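Local coordinates for protein oligogalacturonate lyase (Yersinia enterocolitica subsp. enterocolitica, PDB 3PE7) that probably cleaves oligogalacturonates by beta-elimination in the cytoplasm, as a seven-bladed beta-propeller lyase that binds manganese, at residues Val131-Ser134 with Asp135-Leu139; Leu220-Glu223 with Asp224-Met228; Glu317-Pro320 with Phe321-Phe325. All coordinates share one frame; numbering follows the deposited sequence.

Contact 1 of 3, residues Val131-Ser134 with Asp135-Leu139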
loop_
_atom_site.group_PDB
_atom_site.type_symbol
_atom_site.label_atom_id
_atom_site.label_comp_id
_atom_site.label_asym_id
_atom_site.label_seq_id
_atom_site.Cartn_x
_atom_site.Cartn_y
_atom_site.Cartn_z
ATOM N N VAL A 131 -2.170 -4.235 9.207
ATOM C CA VAL A 131 -2.584 -5.115 8.094
ATOM C C VAL A 131 -3.327 -6.323 8.651
ATOM O O VAL A 131 -2.864 -6.946 9.599
ATOM C CB VAL A 131 -1.352 -5.586 7.262
ATOM C CG1 VAL A 131 -1.727 -6.717 6.276
ATOM C CG2 VAL A 131 -0.749 -4.404 6.520
ATOM N N ALA A 132 -4.476 -6.641 8.056
ATOM C CA ALA A 132 -5.296 -7.748 8.558
ATOM C C ALA A 132 -4.880 -9.084 7.971
ATOM O O ALA A 132 -4.251 -9.157 6.916
ATOM C CB ALA A 132 -6.773 -7.489 8.278
ATOM N N ASN A 133 -5.238 -10.151 8.681
ATOM C CA ASN A 133 -5.205 -11.488 8.102
ATOM C C ASN A 133 -6.351 -11.668 7.088
ATOM O O ASN A 133 -7.252 -10.836 6.999
ATOM C CB ASN A 133 -5.254 -12.539 9.226
ATOM C CG ASN A 133 -6.581 -12.539 9.990
ATOM O OD1 ASN A 133 -7.308 -11.558 10.007
ATOM N ND2 ASN A 133 -6.896 -13.668 10.616
ATOM N N SER A 134 -6.306 -12.737 6.298
ATOM C CA SER A 134 -7.311 -12.919 5.250
ATOM C C SER A 134 -8.731 -13.012 5.803
ATOM O O SER A 134 -9.676 -12.505 5.193
ATOM C CB SER A 134 -6.983 -14.152 4.413
ATOM O OG SER A 134 -5.781 -13.956 3.688
ATOM N N ASP A 135 -8.863 -13.650 6.974
ATOM C CA ASP A 135 -10.146 -13.787 7.650
ATOM C C ASP A 135 -10.691 -12.481 8.259
ATOM O O ASP A 135 -11.869 -12.399 8.631
ATOM C CB ASP A 135 -10.066 -14.894 8.711
ATOM C CG ASP A 135 -10.055 -16.292 8.098
ATOM O OD1 ASP A 135 -10.526 -16.452 6.952
ATOM O OD2 ASP A 135 -9.583 -17.231 8.772
ATOM N N CYS A 136 -9.822 -11.475 8.349
ATOM C CA CYS A 136 -10.121 -10.173 8.970
ATOM C C CYS A 136 -10.597 -10.368 10.416
ATOM O O CYS A 136 -11.650 -9.859 10.815
ATOM C CB CYS A 136 -11.104 -9.356 8.121
ATOM S SG CYS A 136 -11.023 -7.574 8.445
ATOM N N THR A 137 -9.805 -11.132 11.170
ATOM C CA THR A 137 -10.053 -11.357 12.593
ATOM C C THR A 137 -8.903 -10.871 13.465
ATOM O O THR A 137 -9.061 -10.748 14.696
ATOM C CB THR A 137 -10.328 -12.858 12.900
ATOM O OG1 THR A 137 -9.205 -13.663 12.488
ATOM C CG2 THR A 137 -11.605 -13.326 12.234
ATOM N N LYS A 138 -7.757 -10.593 12.830
ATOM C CA LYS A 138 -6.521 -10.167 13.509
ATOM C C LYS A 138 -5.791 -9.112 12.670
ATOM O O LYS A 138 -5.945 -9.085 11.456
ATOM C CB LYS A 138 -5.570 -11.344 13.741
ATOM C CG LYS A 138 -6.055 -12.361 14.794
ATOM C CD LYS A 138 -5.155 -13.574 14.849
ATOM C CE LYS A 138 -5.468 -14.512 13.702
ATOM N NZ LYS A 138 -4.768 -15.836 13.820
ATOM N N LEU A 139 -5.012 -8.259 13.336
ATOM C CA LEU A 139 -4.161 -7.261 12.669
ATOM C C LEU A 139 -2.737 -7.381 13.158
ATOM O O LEU A 139 -2.503 -7.746 14.315
ATOM C CB LEU A 139 -4.618 -5.847 13.024
ATOM C CG LEU A 139 -5.985 -5.292 12.678
ATOM C CD1 LEU A 139 -6.038 -3.876 13.242
ATOM C CD2 LEU A 139 -6.222 -5.272 11.177
#
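In Asn133 the amide carbon CG sits between the backbone N and the carbonyl carbon (chi1 66°), and this turns the amide inward over Thr137 and Lys138. Thr137 places OG1 in the same way (chi1 59°), facing that amide. The two groups meet inside the hairpin loop that joins strands 124-132 and 138-145. Asn133 OD1 accepts two backbone N-H groups. Thr137 N lies 2.8 Å from Asn133 OD1, in the carbonyl plane and on a lone pair. Lys138 N lies 3.0 Å from the same Asn133 OD1 but well above that plane. On the other branch, Asn133 ND2 donates to Thr137 OG1 at 3.0 Å, almost within the amide plane. These three bonds grip both ends of the amide and fix its rotation. The methylene CE of Lys138 also passes 3.5 Å from Asn133 ND2.

The backbone turns in a type I beta turn from Asn133 to Cys136, closed by Cys136 N to Asn133 O. Asn133 N also bonds to Lys138 O at 3.1 Å. One residue further from the turn on each strand, Ala132 and Leu139 form an antiparallel non-hydrogen-bonded pair. Leu139 CD2 rests 3.7 Å from Ala132 CB on the same side of the sheet.

Phe87 of strand 87-88 packs against Ala132, Cys136 and Leu139. Asn133 and Lys138 touch Tyr195 of strand 190-196. Asp200 accepts from Asn133 ND2 and forms a salt bridge with Lys138 NZ, which also pairs with Glu223. The hairpin thus lies between the blade sheets before and after its own in the chain.

Contact 2 of 3, residues Leu220-Glu223 with Asp224-Met228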
loop_
_atom_site.group_PDB
_atom_site.type_symbol
_atom_site.label_atom_id
_atom_site.label_comp_id
_atom_site.label_asym_id
_atom_site.label_seq_id
_atom_site.Cartn_x
_atom_site.Cartn_y
_atom_site.Cartn_z
ATOM N N LEU A 220 10.828 -13.183 7.942
ATOM C CA LEU A 220 9.595 -13.860 8.278
ATOM C C LEU A 220 9.668 -14.250 9.750
ATOM O O LEU A 220 10.753 -14.462 10.300
ATOM C CB LEU A 220 9.411 -15.128 7.440
ATOM C CG LEU A 220 9.309 -15.028 5.925
ATOM C CD1 LEU A 220 9.170 -16.448 5.381
ATOM C CD2 LEU A 220 8.075 -14.215 5.537
ATOM N N ILE A 221 8.507 -14.343 10.381
ATOM C CA ILE A 221 8.423 -14.898 11.735
ATOM C C ILE A 221 7.099 -15.631 11.859
ATOM O O ILE A 221 6.114 -15.292 11.176
ATOM C CB ILE A 221 8.574 -13.782 12.822
ATOM C CG1 ILE A 221 8.870 -14.371 14.209
ATOM C CG2 ILE A 221 7.357 -12.838 12.832
ATOM C CD1 ILE A 221 9.370 -13.316 15.212
ATOM N N ASN A 222 7.064 -16.652 12.711
ATOM C CA ASN A 222 5.798 -17.297 13.020
ATOM C C ASN A 222 4.944 -16.385 13.872
ATOM O O ASN A 222 5.469 -15.543 14.619
ATOM C CB ASN A 222 6.012 -18.628 13.745
ATOM C CG ASN A 222 6.682 -19.682 12.880
ATOM O OD1 ASN A 222 6.784 -19.558 11.655
ATOM N ND2 ASN A 222 7.115 -20.757 13.524
ATOM N N GLU A 223 3.630 -16.569 13.775
ATOM C CA GLU A 223 2.667 -15.773 14.523
ATOM C C GLU A 223 2.936 -15.803 16.028
ATOM O O GLU A 223 2.691 -14.821 16.717
ATOM C CB GLU A 223 1.257 -16.265 14.244
ATOM C CG GLU A 223 0.169 -15.278 14.612
ATOM C CD GLU A 223 -1.199 -15.848 14.423
ATOM O OE1 GLU A 223 -2.131 -15.063 14.154
ATOM O OE2 GLU A 223 -1.340 -17.093 14.527
ATOM N N ASP A 224 3.452 -16.923 16.530
ATOM C CA ASP A 224 3.684 -17.041 17.969
ATOM C C ASP A 224 5.047 -16.490 18.397
ATOM O O ASP A 224 5.434 -16.629 19.564
ATOM C CB ASP A 224 3.491 -18.493 18.428
ATOM C CG ASP A 224 4.508 -19.445 17.815
ATOM O OD1 ASP A 224 5.458 -18.996 17.126
ATOM O OD2 ASP A 224 4.364 -20.665 18.019
ATOM N N GLY A 225 5.768 -15.856 17.464
ATOM C CA GLY A 225 7.082 -15.290 17.752
ATOM C C GLY A 225 8.273 -16.197 17.515
ATOM O O GLY A 225 9.426 -15.746 17.570
ATOM N N THR A 226 8.020 -17.474 17.223
ATOM C CA THR A 226 9.109 -18.412 16.975
ATOM C C THR A 226 9.619 -18.340 15.538
ATOM O O THR A 226 8.948 -17.792 14.658
ATOM C CB THR A 226 8.713 -19.888 17.286
ATOM O OG1 THR A 226 7.695 -20.324 16.378
ATOM C CG2 THR A 226 8.228 -20.040 18.711
ATOM N N ASN A 227 10.816 -18.885 15.321
ATOM C CA ASN A 227 11.350 -19.159 13.989
ATOM C C ASN A 227 11.542 -17.894 13.151
ATOM O O ASN A 227 11.161 -17.851 11.979
ATOM C CB ASN A 227 10.456 -20.148 13.237
ATOM C CG ASN A 227 11.245 -21.090 12.347
ATOM O OD1 ASN A 227 11.269 -20.932 11.127
ATOM N ND2 ASN A 227 11.887 -22.100 12.961
ATOM N N MET A 228 12.119 -16.869 13.765
ATOM C CA MET A 228 12.452 -15.664 13.023
ATOM C C MET A 228 13.593 -15.966 12.055
ATOM O O MET A 228 14.649 -16.459 12.458
ATOM C CB MET A 228 12.806 -14.523 13.984
ATOM C CG MET A 228 13.090 -13.202 13.285
ATOM S SD MET A 228 13.499 -11.869 14.429
ATOM C CE MET A 228 15.037 -12.473 15.126
#
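Leu220 meets the returning chain through its backbone. Its carbonyl O lies 3.4 Å from Met228 CA, a CA-H...O contact. Ile221 follows with an apolar contact. Its CG1 is anti to the backbone N (chi1 -164°), which carries CD1 across to Met228 CB at 3.8 Å. The same methyl, Ile221 CD1, also lies against Gly225 O.

Asn222 carries the polar part. Its backbone N donates to Thr226 O at 2.9 Å, nearly along the C=O axis. Its carbonyl O accepts from Gly225 N and closes a type I turn from Asn222 to Gly225. The side-chain amide reaches over Thr226, and Asn222 ND2 donates to Thr226 OG1 at 2.9 Å, tilted 21° from the amide plane. CB of Asn227 lies beside the same nitrogen. Asn222 OD1 accepts from Arg229, so both ends of the amide are held.

Glu223 is the first of the two central residues of the turn, and its CB starts away from the returning chain. Asp224 comes next and forms an Asx turn. Thr226 N bonds to Asp224 OD1 at 3.0 Å from the anti side. Thr226 OG1 donates to the syn lone pair of Asp224 OD1 at 2.7 Å. The hydroxyl therefore relays between the Asn222 amide and the Asp224 carboxylate. Gly225 has a positive phi of 91°, where a CB would press on the preceding carbonyl.

Strand 202-207 is the antiparallel neighbour of 218-222: Leu220 touches Thr202 and Ala204, while Ile221 and Met228 touch Phe205. Strand 180-186 of the preceding sheet meets Ile221 and Met228. The Glu223 carboxylate reaches Tyr195 and Lys138, and the turn leads into strand 229-230, an edge strand of its sheet.

Contact 3 of 3, residues Glu317-Pro320 with Phe321-Phe325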
loop_
_atom_site.group_PDB
_atom_site.type_symbol
_atom_site.label_atom_id
_atom_site.label_comp_id
_atom_site.label_asym_id
_atom_site.label_seq_id
_atom_site.Cartn_x
_atom_site.Cartn_y
_atom_site.Cartn_z
ATOM N N GLU A 317 10.809 13.747 -13.149
ATOM C CA GLU A 317 10.222 13.675 -14.483
ATOM C C GLU A 317 10.742 12.483 -15.297
ATOM O O GLU A 317 10.344 12.306 -16.448
ATOM C CB GLU A 317 10.461 14.999 -15.251
ATOM C CG GLU A 317 11.937 15.446 -15.371
ATOM C CD GLU A 317 12.309 15.998 -16.758
ATOM O OE1 GLU A 317 13.416 16.570 -16.892
ATOM O OE2 GLU A 317 11.514 15.852 -17.721
ATOM N N ASN A 318 11.607 11.664 -14.700
ATOM C CA ASN A 318 12.413 10.703 -15.486
ATOM C C ASN A 318 11.571 9.702 -16.289
ATOM O O ASN A 318 11.805 9.487 -17.495
ATOM C CB ASN A 318 13.410 9.950 -14.587
ATOM C CG ASN A 318 14.400 9.089 -15.384
ATOM O OD1 ASN A 318 14.777 7.993 -14.945
ATOM N ND2 ASN A 318 14.842 9.590 -16.538
ATOM N N ASP A 319 10.618 9.073 -15.607
ATOM C CA ASP A 319 9.831 8.025 -16.227
ATOM C C ASP A 319 8.373 8.200 -15.827
ATOM O O ASP A 319 7.998 7.827 -14.720
ATOM C CB ASP A 319 10.338 6.643 -15.784
ATOM C CG ASP A 319 9.751 5.507 -16.621
ATOM O OD1 ASP A 319 10.343 4.408 -16.657
ATOM O OD2 ASP A 319 8.720 5.708 -17.276
ATOM N N PRO A 320 7.540 8.763 -16.730
ATOM C CA PRO A 320 6.143 9.066 -16.406
ATOM C C PRO A 320 5.182 7.857 -16.616
ATOM O O PRO A 320 3.952 8.005 -16.486
ATOM C CB PRO A 320 5.805 10.183 -17.410
ATOM C CG PRO A 320 6.581 9.793 -18.642
ATOM C CD PRO A 320 7.913 9.238 -18.084
ATOM N N PHE A 321 5.740 6.705 -16.980
ATOM C CA PHE A 321 4.921 5.584 -17.438
ATOM C C PHE A 321 4.544 4.581 -16.361
ATOM O O PHE A 321 5.270 4.410 -15.374
ATOM C CB PHE A 321 5.615 4.847 -18.596
ATOM C CG PHE A 321 5.763 5.697 -19.816
ATOM C CD1 PHE A 321 6.989 6.277 -20.121
ATOM C CD2 PHE A 321 4.658 5.954 -20.642
ATOM C CE1 PHE A 321 7.136 7.104 -21.257
ATOM C CE2 PHE A 321 4.789 6.792 -21.778
ATOM C CZ PHE A 321 6.037 7.354 -22.082
ATOM N N LEU A 322 3.391 3.950 -16.579
ATOM C CA LEU A 322 2.970 2.748 -15.852
ATOM C C LEU A 322 3.280 1.529 -16.711
ATOM O O LEU A 322 2.960 1.517 -17.907
ATOM C CB LEU A 322 1.471 2.802 -15.542
ATOM C CG LEU A 322 1.087 3.913 -14.550
ATOM C CD1 LEU A 322 -0.327 4.407 -14.775
ATOM C CD2 LEU A 322 1.269 3.481 -13.089
ATOM N N TYR A 323 3.858 0.497 -16.085
ATOM C CA TYR A 323 4.244 -0.717 -16.797
ATOM C C TYR A 323 3.473 -1.906 -16.284
ATOM O O TYR A 323 3.278 -2.040 -15.082
ATOM C CB TYR A 323 5.732 -1.013 -16.602
ATOM C CG TYR A 323 6.626 0.068 -17.133
ATOM C CD1 TYR A 323 6.961 0.112 -18.493
ATOM C CD2 TYR A 323 7.111 1.058 -16.287
ATOM C CE1 TYR A 323 7.780 1.132 -19.003
ATOM C CE2 TYR A 323 7.955 2.076 -16.772
ATOM C CZ TYR A 323 8.270 2.104 -18.134
ATOM O OH TYR A 323 9.072 3.112 -18.609
ATOM N N VAL A 324 3.061 -2.790 -17.199
ATOM C CA VAL A 324 2.447 -4.051 -16.777
ATOM C C VAL A 324 3.355 -5.175 -17.228
ATOM O O VAL A 324 3.833 -5.182 -18.378
ATOM C CB VAL A 324 1.003 -4.246 -17.314
ATOM C CG1 VAL A 324 0.541 -5.712 -17.156
ATOM C CG2 VAL A 324 0.050 -3.320 -16.596
ATOM N N PHE A 325 3.594 -6.108 -16.314
ATOM C CA PHE A 325 4.468 -7.251 -16.565
ATOM C C PHE A 325 3.613 -8.492 -16.646
ATOM O O PHE A 325 2.912 -8.827 -15.690
ATOM C CB PHE A 325 5.515 -7.386 -15.447
ATOM C CG PHE A 325 6.273 -6.121 -15.187
ATOM C CD1 PHE A 325 7.417 -5.815 -15.920
ATOM C CD2 PHE A 325 5.824 -5.214 -14.241
ATOM C CE1 PHE A 325 8.109 -4.628 -15.692
ATOM C CE2 PHE A 325 6.502 -4.024 -14.005
ATOM C CZ PHE A 325 7.641 -3.722 -14.726
#
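Asp319 and Pro320 lead into strand 321-326, an inner strand of the four-stranded sheet formed within residues 287-337. Asp319 reaches forward to Phe321, the first residue of the strand, and to Tyr323. CG of Asp319 is anti to the backbone N (chi1 -168°), and this sends the carboxylate forward along the strand. Its two oxygens take different donors. The Tyr323 hydroxyl donates to Asp319 OD1, with OH 2.7 Å from it, on the syn lone pair. Phe321 N donates to Asp319 OD2 at 3.2 Å, on the anti side and 29° out of the carboxylate plane. That bond is fairly straight.

Asp319 and Tyr323 approach from opposite directions. The carboxylate carbon lies in the plane of the tyrosine ring, at its edge, and the two planes stand 83° apart. Asp319 OD2 also lies at the edge of the Phe321 ring, 3.4 Å from Phe321 CD1. Pro320 CG sits over one face of that ring, toward its rim, 4.1 Å from the Phe321 ring centroid, a CH-pi contact. Pro320 CD comes 3.7 Å from Phe321 CD1. The proline and phenylalanine side chains lie alongside each other and point the same way.

Arg334 makes a cation-pi contact with Phe321, and Tyr323 packs on Pro283 and Cys285 of strand 276-285. The Leu322 side chain touches Asp300 and His338 and lies about 8 Å from those of the manganese ligands His287 and His355.

The Asp319 carboxylate thus joins a backbone N-H at the strand start to a hydroxyl two residues further on. Two donors, one on each oxygen, restrict its rotation and would tend to stabilise its negative charge.

How the contacts relate
From the N terminus, contact 1 comes first and closes the hairpin between strands 124-132 and 138-145. Contact 2 follows and closes the turn from strand 218-222 toward strand 229-230. Contact 3 closes no hairpin; it sits where the chain, ordered again after an unmodelled loop, enters strand 321-326. The three lie in series: none nests in or crosses another. Each belongs to a different four-stranded sheet of the propeller. Contacts 1 and 2 have centres about 17 Å apart and touch through a salt bridge, Lys138 NZ to Glu223 OE1 at 2.8 Å, which ties two successive sheets. Contact 3 lies across the chain's centre from both, its nearest atoms about 21 Å from contact 1.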